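Local coordinates for protein MHC class I antigen (PDB 7CPO) that probably presents bound peptides at the cell surface for T-cell recognition, as a class I MHC heavy chain paired with beta2-microglobulin, at residues A[33-38]-A[49-54]; A[43-48]-A[61-66]. All blocks are in the same frame, centred on the assembly; numbering follows the deposited sequence.

Contact 1 (A[33-38]-A[49-54])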
ATOM      1  N   GLN A  33      -5.893   6.366  -1.638  1.00 23.52           N
ATOM      2  CA  GLN A  33      -6.426   6.193  -2.992  1.00 28.21           C
ATOM      3  C   GLN A  33      -5.355   6.614  -3.988  1.00 22.36           C
ATOM      4  O   GLN A  33      -4.882   7.754  -3.950  1.00 28.28           O
ATOM      5  CB  GLN A  33      -7.694   7.011  -3.231  1.00 22.48           C
ATOM      6  CG  GLN A  33      -8.303   6.816  -4.607  1.00 26.30           C
ATOM      7  CD  GLN A  33      -9.730   7.382  -4.716  1.00 49.20           C
ATOM      8  OE1 GLN A  33     -10.115   7.958  -5.747  1.00 44.97           O
ATOM      9  NE2 GLN A  33     -10.516   7.228  -3.640  1.00 30.14           N
ATOM     10  N   GLU A  34      -4.951   5.702  -4.858  1.00 16.70           N
ATOM     11  CA  GLU A  34      -3.956   6.056  -5.853  1.00 16.35           C
ATOM     12  C   GLU A  34      -4.604   6.935  -6.915  1.00 14.27           C
ATOM     13  O   GLU A  34      -5.698   6.638  -7.383  1.00 24.35           O
ATOM     14  CB  GLU A  34      -3.362   4.800  -6.470  1.00 16.46           C
ATOM     15  CG  GLU A  34      -2.435   5.085  -7.621  1.00 29.40           C
ATOM     16  CD  GLU A  34      -1.918   3.828  -8.288  1.00 32.57           C
ATOM     17  OE1 GLU A  34      -2.202   2.721  -7.786  1.00 42.50           O
ATOM     18  OE2 GLU A  34      -1.225   3.956  -9.316  1.00 36.92           O
ATOM     19  N   PHE A  35      -3.972   8.050  -7.266  1.00 12.64           N
ATOM     20  CA  PHE A  35      -4.567   8.923  -8.265  1.00 13.42           C
ATOM     21  C   PHE A  35      -3.675   9.194  -9.468  1.00 15.61           C
ATOM     22  O   PHE A  35      -4.204   9.539 -10.533  1.00 19.31           O
ATOM     23  CB  PHE A  35      -5.017  10.260  -7.636  1.00 15.81           C
ATOM     24  CG  PHE A  35      -3.882  11.217  -7.272  1.00 16.66           C
ATOM     25  CD1 PHE A  35      -3.582  12.310  -8.087  1.00 14.69           C
ATOM     26  CD2 PHE A  35      -3.177  11.066  -6.087  1.00 13.50           C
ATOM     27  CE1 PHE A  35      -2.571  13.203  -7.749  1.00 12.73           C
ATOM     28  CE2 PHE A  35      -2.175  11.945  -5.746  1.00 15.11           C
ATOM     29  CZ  PHE A  35      -1.863  13.014  -6.584  1.00 16.20           C
ATOM     30  N   VAL A  36      -2.357   9.012  -9.356  1.00 11.65           N
ATOM     31  CA  VAL A  36      -1.452   9.169 -10.487  1.00 12.63           C
ATOM     32  C   VAL A  36      -0.394   8.091 -10.381  1.00 14.02           C
ATOM     33  O   VAL A  36      -0.109   7.577  -9.299  1.00 15.72           O
ATOM     34  CB  VAL A  36      -0.774  10.566 -10.538  1.00 13.72           C
ATOM     35  CG1 VAL A  36      -1.779  11.648 -10.974  1.00  8.69           C
ATOM     36  CG2 VAL A  36      -0.136  10.901  -9.173  1.00 10.71           C
ATOM     37  N   SER A  37       0.189   7.730 -11.519  1.00 13.53           N
ATOM     38  CA  SER A  37       1.397   6.934 -11.429  1.00 20.97           C
ATOM     39  C   SER A  37       2.249   7.236 -12.643  1.00 17.99           C
ATOM     40  O   SER A  37       1.757   7.684 -13.679  1.00 17.97           O
ATOM     41  CB  SER A  37       1.119   5.426 -11.293  1.00 22.74           C
ATOM     42  OG  SER A  37       1.093   4.775 -12.532  1.00 34.09           O
ATOM     43  N   TYR A  38       3.537   7.062 -12.485  1.00 18.90           N
ATOM     44  CA  TYR A  38       4.447   7.239 -13.595  1.00 24.85           C
ATOM     45  C   TYR A  38       4.812   5.838 -14.030  1.00 30.09           C
ATOM     46  O   TYR A  38       5.548   5.122 -13.351  1.00 27.32           O
ATOM     47  CB  TYR A  38       5.670   8.052 -13.226  1.00 18.95           C
ATOM     48  CG  TYR A  38       6.711   8.049 -14.316  1.00 25.99           C
ATOM     49  CD1 TYR A  38       6.643   8.945 -15.368  1.00 21.69           C
ATOM     50  CD2 TYR A  38       7.760   7.143 -14.293  1.00 26.89           C
ATOM     51  CE1 TYR A  38       7.597   8.946 -16.362  1.00 24.65           C
ATOM     52  CE2 TYR A  38       8.714   7.137 -15.278  1.00 29.52           C
ATOM     53  CZ  TYR A  38       8.632   8.036 -16.315  1.00 30.25           C
ATOM     54  OH  TYR A  38       9.599   8.020 -17.294  1.00 34.18           O
ATOM     55  N   VAL A  49      -7.485   7.894 -11.845  1.00 18.77           N
ATOM     56  CA  VAL A  49      -8.866   8.055 -11.393  1.00 19.56           C
ATOM     57  C   VAL A  49      -9.499   9.171 -12.220  1.00 18.08           C
ATOM     58  O   VAL A  49      -8.801  10.016 -12.773  1.00 23.36           O
ATOM     59  CB  VAL A  49      -8.954   8.390  -9.881  1.00 20.60           C
ATOM     60  CG1 VAL A  49      -8.385   7.270  -9.048  1.00 18.19           C
ATOM     61  CG2 VAL A  49      -8.248   9.705  -9.549  1.00 18.28           C
ATOM     62  N   PRO A  50     -10.830   9.178 -12.317  1.00 20.76           N
ATOM     63  CA  PRO A  50     -11.457  10.155 -13.225  1.00 28.23           C
ATOM     64  C   PRO A  50     -11.324  11.595 -12.755  1.00 21.75           C
ATOM     65  O   PRO A  50     -11.303  12.514 -13.581  1.00 29.21           O
ATOM     66  CB  PRO A  50     -12.931   9.711 -13.252  1.00 24.73           C
ATOM     67  CG  PRO A  50     -12.913   8.295 -12.830  1.00 23.01           C
ATOM     68  CD  PRO A  50     -11.806   8.199 -11.816  1.00 26.59           C
ATOM     69  N   TRP A  51     -11.236  11.829 -11.461  1.00 18.45           N
ATOM     70  CA  TRP A  51     -11.402  13.187 -10.976  1.00 20.60           C
ATOM     71  C   TRP A  51     -10.153  14.042 -11.155  1.00 27.23           C
ATOM     72  O   TRP A  51     -10.265  15.275 -11.147  1.00 28.28           O
ATOM     73  CB  TRP A  51     -11.846  13.171  -9.506  1.00 15.97           C
ATOM     74  CG  TRP A  51     -10.996  12.379  -8.515  1.00 20.97           C
ATOM     75  CD1 TRP A  51     -11.309  11.166  -7.947  1.00 23.97           C
ATOM     76  CD2 TRP A  51      -9.740  12.778  -7.925  1.00 17.02           C
ATOM     77  NE1 TRP A  51     -10.325  10.787  -7.052  1.00 21.84           N
ATOM     78  CE2 TRP A  51      -9.352  11.754  -7.023  1.00 20.58           C
ATOM     79  CE3 TRP A  51      -8.897  13.891  -8.083  1.00 21.02           C
ATOM     80  CZ2 TRP A  51      -8.153  11.809  -6.289  1.00 14.21           C
ATOM     81  CZ3 TRP A  51      -7.704  13.949  -7.339  1.00 14.62           C
ATOM     82  CH2 TRP A  51      -7.353  12.914  -6.453  1.00 16.10           C
ATOM     83  N   ILE A  52      -8.977  13.436 -11.351  1.00 28.97           N
ATOM     84  CA  ILE A  52      -7.758  14.241 -11.464  1.00 24.82           C
ATOM     85  C   ILE A  52      -7.719  15.037 -12.767  1.00 24.79           C
ATOM     86  O   ILE A  52      -6.985  16.033 -12.851  1.00 24.88           O
ATOM     87  CB  ILE A  52      -6.498  13.361 -11.279  1.00 18.81           C
ATOM     88  CG1 ILE A  52      -5.218  14.202 -11.208  1.00 16.94           C
ATOM     89  CG2 ILE A  52      -6.398  12.287 -12.373  1.00 16.64           C
ATOM     90  CD1 ILE A  52      -5.257  15.320 -10.221  1.00 14.46           C
ATOM     91  N   SER A  53      -8.528  14.677 -13.773  1.00 22.89           N
ATOM     92  CA  SER A  53      -8.528  15.494 -14.986  1.00 25.71           C
ATOM     93  C   SER A  53      -9.102  16.886 -14.741  1.00 24.00           C
ATOM     94  O   SER A  53      -8.883  17.789 -15.554  1.00 27.15           O
ATOM     95  CB  SER A  53      -9.292  14.811 -16.119  1.00 25.22           C
ATOM     96  OG  SER A  53     -10.666  14.677 -15.809  1.00 34.49           O
ATOM     97  N   LYS A  54      -9.801  17.095 -13.630  1.00 20.11           N
ATOM     98  CA  LYS A  54     -10.268  18.437 -13.319  1.00 18.54           C
ATOM     99  C   LYS A  54      -9.115  19.432 -13.163  1.00 20.72           C
ATOM    100  O   LYS A  54      -9.340  20.650 -13.228  1.00 18.52           O
ATOM    101  CB  LYS A  54     -11.106  18.411 -12.047  1.00 24.57           C
ATOM    102  CG  LYS A  54     -12.392  17.613 -12.136  1.00 16.04           C
ATOM    103  CD  LYS A  54     -13.129  17.742 -10.798  1.00 19.33           C
ATOM    104  CE  LYS A  54     -14.353  16.867 -10.760  1.00 21.05           C
ATOM    105  NZ  LYS A  54     -14.956  16.828  -9.412  1.00 33.53           N
TER
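Three side chains of the loop 49-54 lie against the strand 33-38 where Phe35 and Val49 bring their backbones closest, CA to CA 5.4 Å. Phe35 and Trp51 both place CG in the crowded position between backbone N and carbonyl carbon. Their rings end up nearly parallel, with planes at 19°, but slid so far apart that the Phe35 ring and the Trp51 six-membered ring, 5.7 Å between centroids, barely overlap. Instead, the far rim of the indole meets the base of the phenylalanine, Trp51 CH2 lying 3.7 Å from Phe35 CB. Ile52 comes at the Phe35 ring edge near its plane, CG1 being 4.0 Å from Phe35 CD1. Val49 divides its branches: CG2 is 3.8 Å from Phe35 CB and also covers one indole face near the rim, while CG1 touches Gln33 OE1 and the Glu34 carbonyl oxygen. Gln33, extended from an anti chi1, meets Trp51 tip to tip. The bond from Trp51 NE1 to Gln33 OE1, 3.1 Å, is nearly straight at 167°; OE1 lies in the indole plane, whereas the N-H arrives above the amide plane. OE1 also receives a weak hydrogen bond from Thr180, and Tyr173 meets the Phe35 ring. The contact between strand and loop is thus mainly apolar, and one nearly straight bond satisfies the indole N-H and probably helps to fix the rotation of the buried ring.

Contact 2 (A[43-48]-A[61-66])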
ATOM      1  N   ARG A  43       6.750   6.245 -19.622  1.00 44.02           N
ATOM      2  CA  ARG A  43       7.475   7.522 -19.565  1.00 42.82           C
ATOM      3  C   ARG A  43       6.518   8.704 -19.469  1.00 34.20           C
ATOM      4  O   ARG A  43       6.907   9.827 -19.747  1.00 48.49           O
ATOM      5  CB  ARG A  43       8.386   7.707 -20.788  1.00 52.98           C
ATOM      6  CG  ARG A  43       9.694   6.923 -20.793  1.00 60.00           C
ATOM      7  CD  ARG A  43       9.840   6.227 -22.161  1.00 62.24           C
ATOM      8  NE  ARG A  43      11.177   5.681 -22.415  1.00 70.52           N
ATOM      9  CZ  ARG A  43      12.013   6.105 -23.368  1.00 71.32           C
ATOM     10  NH1 ARG A  43      11.658   7.071 -24.221  1.00 60.61           N
ATOM     11  NH2 ARG A  43      13.201   5.528 -23.495  1.00 68.50           N
ATOM     12  N   ARG A  44       5.267   8.415 -19.090  1.00 28.96           N
ATOM     13  CA  ARG A  44       4.210   9.400 -18.897  1.00 25.97           C
ATOM     14  C   ARG A  44       3.726   9.289 -17.469  1.00 25.94           C
ATOM     15  O   ARG A  44       3.541   8.183 -16.973  1.00 25.11           O
ATOM     16  CB  ARG A  44       3.073   9.203 -19.878  1.00 19.51           C
ATOM     17  CG  ARG A  44       3.499   9.191 -21.326  1.00 29.26           C
ATOM     18  CD  ARG A  44       3.896  10.575 -21.787  1.00 27.60           C
ATOM     19  NE  ARG A  44       2.849  11.548 -21.490  1.00 36.29           N
ATOM     20  CZ  ARG A  44       2.990  12.867 -21.613  1.00 38.78           C
ATOM     21  NH1 ARG A  44       4.140  13.393 -22.046  1.00 38.43           N
ATOM     22  NH2 ARG A  44       1.980  13.662 -21.288  1.00 38.50           N
ATOM     23  N   TYR A  45       3.597  10.425 -16.799  1.00 19.62           N
ATOM     24  CA  TYR A  45       2.820  10.508 -15.576  1.00 20.73           C
ATOM     25  C   TYR A  45       1.339  10.438 -15.958  1.00 17.61           C
ATOM     26  O   TYR A  45       0.855  11.272 -16.731  1.00 19.74           O
ATOM     27  CB  TYR A  45       3.218  11.806 -14.888  1.00 12.31           C
ATOM     28  CG  TYR A  45       2.598  12.237 -13.582  1.00 24.10           C
ATOM     29  CD1 TYR A  45       3.197  11.917 -12.354  1.00 25.78           C
ATOM     30  CD2 TYR A  45       1.493  13.092 -13.568  1.00 30.36           C
ATOM     31  CE1 TYR A  45       2.662  12.397 -11.129  1.00 19.31           C
ATOM     32  CE2 TYR A  45       0.954  13.586 -12.355  1.00 19.91           C
ATOM     33  CZ  TYR A  45       1.542  13.243 -11.143  1.00 22.42           C
ATOM     34  OH  TYR A  45       0.979  13.750  -9.963  1.00 22.95           O
ATOM     35  N   LEU A  46       0.630   9.427 -15.465  1.00 15.72           N
ATOM     36  CA  LEU A  46      -0.707   9.146 -15.972  1.00 20.85           C
ATOM     37  C   LEU A  46      -1.784   9.275 -14.895  1.00 18.58           C
ATOM     38  O   LEU A  46      -1.531   9.039 -13.711  1.00 17.54           O
ATOM     39  CB  LEU A  46      -0.786   7.737 -16.574  1.00 22.60           C
ATOM     40  CG  LEU A  46       0.024   7.525 -17.846  1.00 19.82           C
ATOM     41  CD1 LEU A  46      -0.140   6.102 -18.357  1.00 18.29           C
ATOM     42  CD2 LEU A  46      -0.392   8.555 -18.888  1.00 16.78           C
ATOM     43  N   PRO A  47      -3.002   9.645 -15.287  1.00 15.71           N
ATOM     44  CA  PRO A  47      -4.107   9.649 -14.331  1.00 14.89           C
ATOM     45  C   PRO A  47      -4.561   8.231 -14.039  1.00 17.91           C
ATOM     46  O   PRO A  47      -4.578   7.371 -14.922  1.00 23.56           O
ATOM     47  CB  PRO A  47      -5.203  10.440 -15.054  1.00 17.57           C
ATOM     48  CG  PRO A  47      -4.901  10.267 -16.475  1.00 16.88           C
ATOM     49  CD  PRO A  47      -3.389  10.234 -16.577  1.00 18.75           C
ATOM     50  N   LYS A  48      -4.939   7.998 -12.789  1.00 15.72           N
ATOM     51  CA  LYS A  48      -5.413   6.697 -12.350  1.00 18.09           C
ATOM     52  C   LYS A  48      -6.853   6.722 -11.876  1.00 18.29           C
ATOM     53  O   LYS A  48      -7.377   5.671 -11.500  1.00 20.92           O
ATOM     54  CB  LYS A  48      -4.520   6.165 -11.218  1.00 18.96           C
ATOM     55  CG  LYS A  48      -3.084   5.938 -11.655  1.00 22.74           C
ATOM     56  CD  LYS A  48      -2.990   4.831 -12.715  1.00 28.73           C
ATOM     57  CE  LYS A  48      -3.126   3.448 -12.069  1.00 26.68           C
ATOM     58  NZ  LYS A  48      -3.085   2.376 -13.093  1.00 31.52           N
ATOM     59  N   ASP A  61      -1.005  22.212 -18.438  1.00 18.24           N
ATOM     60  CA  ASP A  61       0.334  21.649 -18.584  1.00 23.94           C
ATOM     61  C   ASP A  61       0.684  20.650 -17.493  1.00 29.01           C
ATOM     62  O   ASP A  61       1.819  20.153 -17.465  1.00 20.19           O
ATOM     63  CB  ASP A  61       1.379  22.764 -18.596  1.00 37.56           C
ATOM     64  CG  ASP A  61       1.142  23.770 -19.710  1.00 35.30           C
ATOM     65  OD1 ASP A  61       0.558  24.841 -19.430  1.00 31.10           O
ATOM     66  OD2 ASP A  61       1.527  23.475 -20.861  1.00 30.36           O
ATOM     67  N   TYR A  62      -0.271  20.350 -16.605  1.00 19.33           N
ATOM     68  CA  TYR A  62      -0.051  19.454 -15.472  1.00 18.76           C
ATOM     69  C   TYR A  62       0.631  18.145 -15.873  1.00 19.43           C
ATOM     70  O   TYR A  62       1.596  17.713 -15.230  1.00 19.45           O
ATOM     71  CB  TYR A  62      -1.400  19.178 -14.809  1.00 19.99           C
ATOM     72  CG  TYR A  62      -1.356  18.327 -13.569  1.00 17.85           C
ATOM     73  CD1 TYR A  62      -1.092  18.890 -12.318  1.00 19.71           C
ATOM     74  CD2 TYR A  62      -1.623  16.960 -13.633  1.00 20.60           C
ATOM     75  CE1 TYR A  62      -1.078  18.105 -11.165  1.00 16.43           C
ATOM     76  CE2 TYR A  62      -1.618  16.167 -12.483  1.00 17.60           C
ATOM     77  CZ  TYR A  62      -1.351  16.749 -11.256  1.00 15.89           C
ATOM     78  OH  TYR A  62      -1.332  15.961 -10.132  1.00 15.33           O
ATOM     79  N   TRP A  63       0.141  17.495 -16.933  1.00 15.58           N
ATOM     80  CA  TRP A  63       0.656  16.176 -17.291  1.00 18.52           C
ATOM     81  C   TRP A  63       2.062  16.258 -17.886  1.00 26.47           C
ATOM     82  O   TRP A  63       2.913  15.407 -17.590  1.00 21.69           O
ATOM     83  CB  TRP A  63      -0.327  15.484 -18.239  1.00 17.04           C
ATOM     84  CG  TRP A  63      -1.680  15.368 -17.595  1.00 18.45           C
ATOM     85  CD1 TRP A  63      -2.820  16.042 -17.941  1.00 19.45           C
ATOM     86  CD2 TRP A  63      -2.016  14.583 -16.438  1.00 14.81           C
ATOM     87  NE1 TRP A  63      -3.851  15.697 -17.094  1.00 16.37           N
ATOM     88  CE2 TRP A  63      -3.378  14.809 -16.159  1.00 18.37           C
ATOM     89  CE3 TRP A  63      -1.305  13.685 -15.636  1.00 16.54           C
ATOM     90  CZ2 TRP A  63      -4.033  14.181 -15.100  1.00 15.94           C
ATOM     91  CZ3 TRP A  63      -1.953  13.066 -14.596  1.00 14.36           C
ATOM     92  CH2 TRP A  63      -3.306  13.320 -14.332  1.00 17.97           C
ATOM     93  N   GLU A  64       2.341  17.280 -18.701  1.00 18.00           N
ATOM     94  CA  GLU A  64       3.692  17.423 -19.232  1.00 23.63           C
ATOM     95  C   GLU A  64       4.684  17.759 -18.125  1.00 22.71           C
ATOM     96  O   GLU A  64       5.768  17.162 -18.054  1.00 22.25           O
ATOM     97  CB  GLU A  64       3.746  18.492 -20.331  1.00 22.95           C
ATOM     98  CG  GLU A  64       2.963  18.150 -21.569  1.00 34.80           C
ATOM     99  CD  GLU A  64       3.356  16.818 -22.207  1.00 44.34           C
ATOM    100  OE1 GLU A  64       4.575  16.522 -22.345  1.00 40.31           O
ATOM    101  OE2 GLU A  64       2.419  16.068 -22.573  1.00 49.98           O
ATOM    102  N   ARG A  65       4.344  18.729 -17.264  1.00 13.96           N
ATOM    103  CA  ARG A  65       5.270  19.128 -16.201  1.00 21.70           C
ATOM    104  C   ARG A  65       5.605  17.949 -15.289  1.00 21.70           C
ATOM    105  O   ARG A  65       6.782  17.647 -15.061  1.00 19.43           O
ATOM    106  CB  ARG A  65       4.691  20.294 -15.393  1.00 15.20           C
ATOM    107  CG  ARG A  65       5.713  21.009 -14.496  1.00 17.93           C
ATOM    108  CD  ARG A  65       5.207  22.396 -14.111  1.00 12.12           C
ATOM    109  NE  ARG A  65       3.902  22.230 -13.528  1.00 29.74           N
ATOM    110  CZ  ARG A  65       2.791  22.783 -13.981  1.00 27.47           C
ATOM    111  NH1 ARG A  65       2.831  23.615 -14.999  1.00 22.07           N
ATOM    112  NH2 ARG A  65       1.642  22.509 -13.385  1.00 32.14           N
ATOM    113  N   ASN A  66       4.581  17.235 -14.803  1.00 16.87           N
ATOM    114  CA  ASN A  66       4.826  16.077 -13.945  1.00 16.56           C
ATOM    115  C   ASN A  66       5.603  14.987 -14.675  1.00 17.60           C
ATOM    116  O   ASN A  66       6.472  14.330 -14.084  1.00 21.66           O
ATOM    117  CB  ASN A  66       3.504  15.519 -13.433  1.00 17.44           C
ATOM    118  CG  ASN A  66       2.933  16.308 -12.263  1.00 20.19           C
ATOM    119  OD1 ASN A  66       3.323  16.097 -11.113  1.00 25.08           O
ATOM    120  ND2 ASN A  66       1.977  17.193 -12.546  1.00 17.03           N
TER
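Strand 44-47 and the first turn of helix 62-87 (residues 62-66) cross obliquely, their axes 7.4 Å apart at closest approach and 138° between directions, with Tyr45 and Asn66 the nearest CA pair. Tyr45, its CG anti to the backbone N, sends its ring to the helix. The Asn66 amide stacks on one face of that ring, 9° from parallel, and Asn66 CB makes a CH-pi contact over it. The amide is held by Asn66 ND2 donating to Tyr62 O at 2.8 Å, an oxygen that also accepts from Asn66 N. At its edge the Tyr45 ring meets Tyr62 obliquely and Trp63 rim to rim, with Tyr45 CD2 3.5 Å from Trp63 CE3. The hydroxyls Tyr45 OH and Tyr62 OH are 3.2 Å apart, but each has another partner, Tyr9 and Tyr173 respectively. Trp63 is sandwiched: Pro47 CD sits 4.0 Å from its six-membered ring centroid on one face, Tyr62 CD2 on the other. Arg44, bent at chi2 and chi3, forms an end-on salt bridge with Glu64, NH1 to OE1 at 3.2 Å (176°) and NH2 to OE2 at 2.8 Å. Asn66 OD1 hydrogen-bonds the bound peptide's backbone and Tyr45 packs on one of its apolar side chains, consistent with the B pocket of the class I groove. The cluster thus joins edge strand 44-47 to helix 62-87, with Val36 of strand 33-39 against Tyr45.

How the contacts relate
From the N terminus the chain runs through strand 33-39, turns into edge strand 44-47, continues into the loop 49-54 and enters helix 62-87 at 61-66. Contact 1 closes a loop with ten residues between its segments, contact 2 one with twelve, and because the segments alternate the two loops cross rather than nest. Their centres lie 10 Å apart, and they touch directly: Phe35 O to Lys48 N, 2.8 Å, and Ser37 O to Leu46 N, 2.7 Å, are probable ladder bonds between the neighbouring strands. Ile52 of contact 1 also packs on Trp63 of contact 2. Together they tie the edge of the groove's floor, the connecting loop and the start of one wall helix.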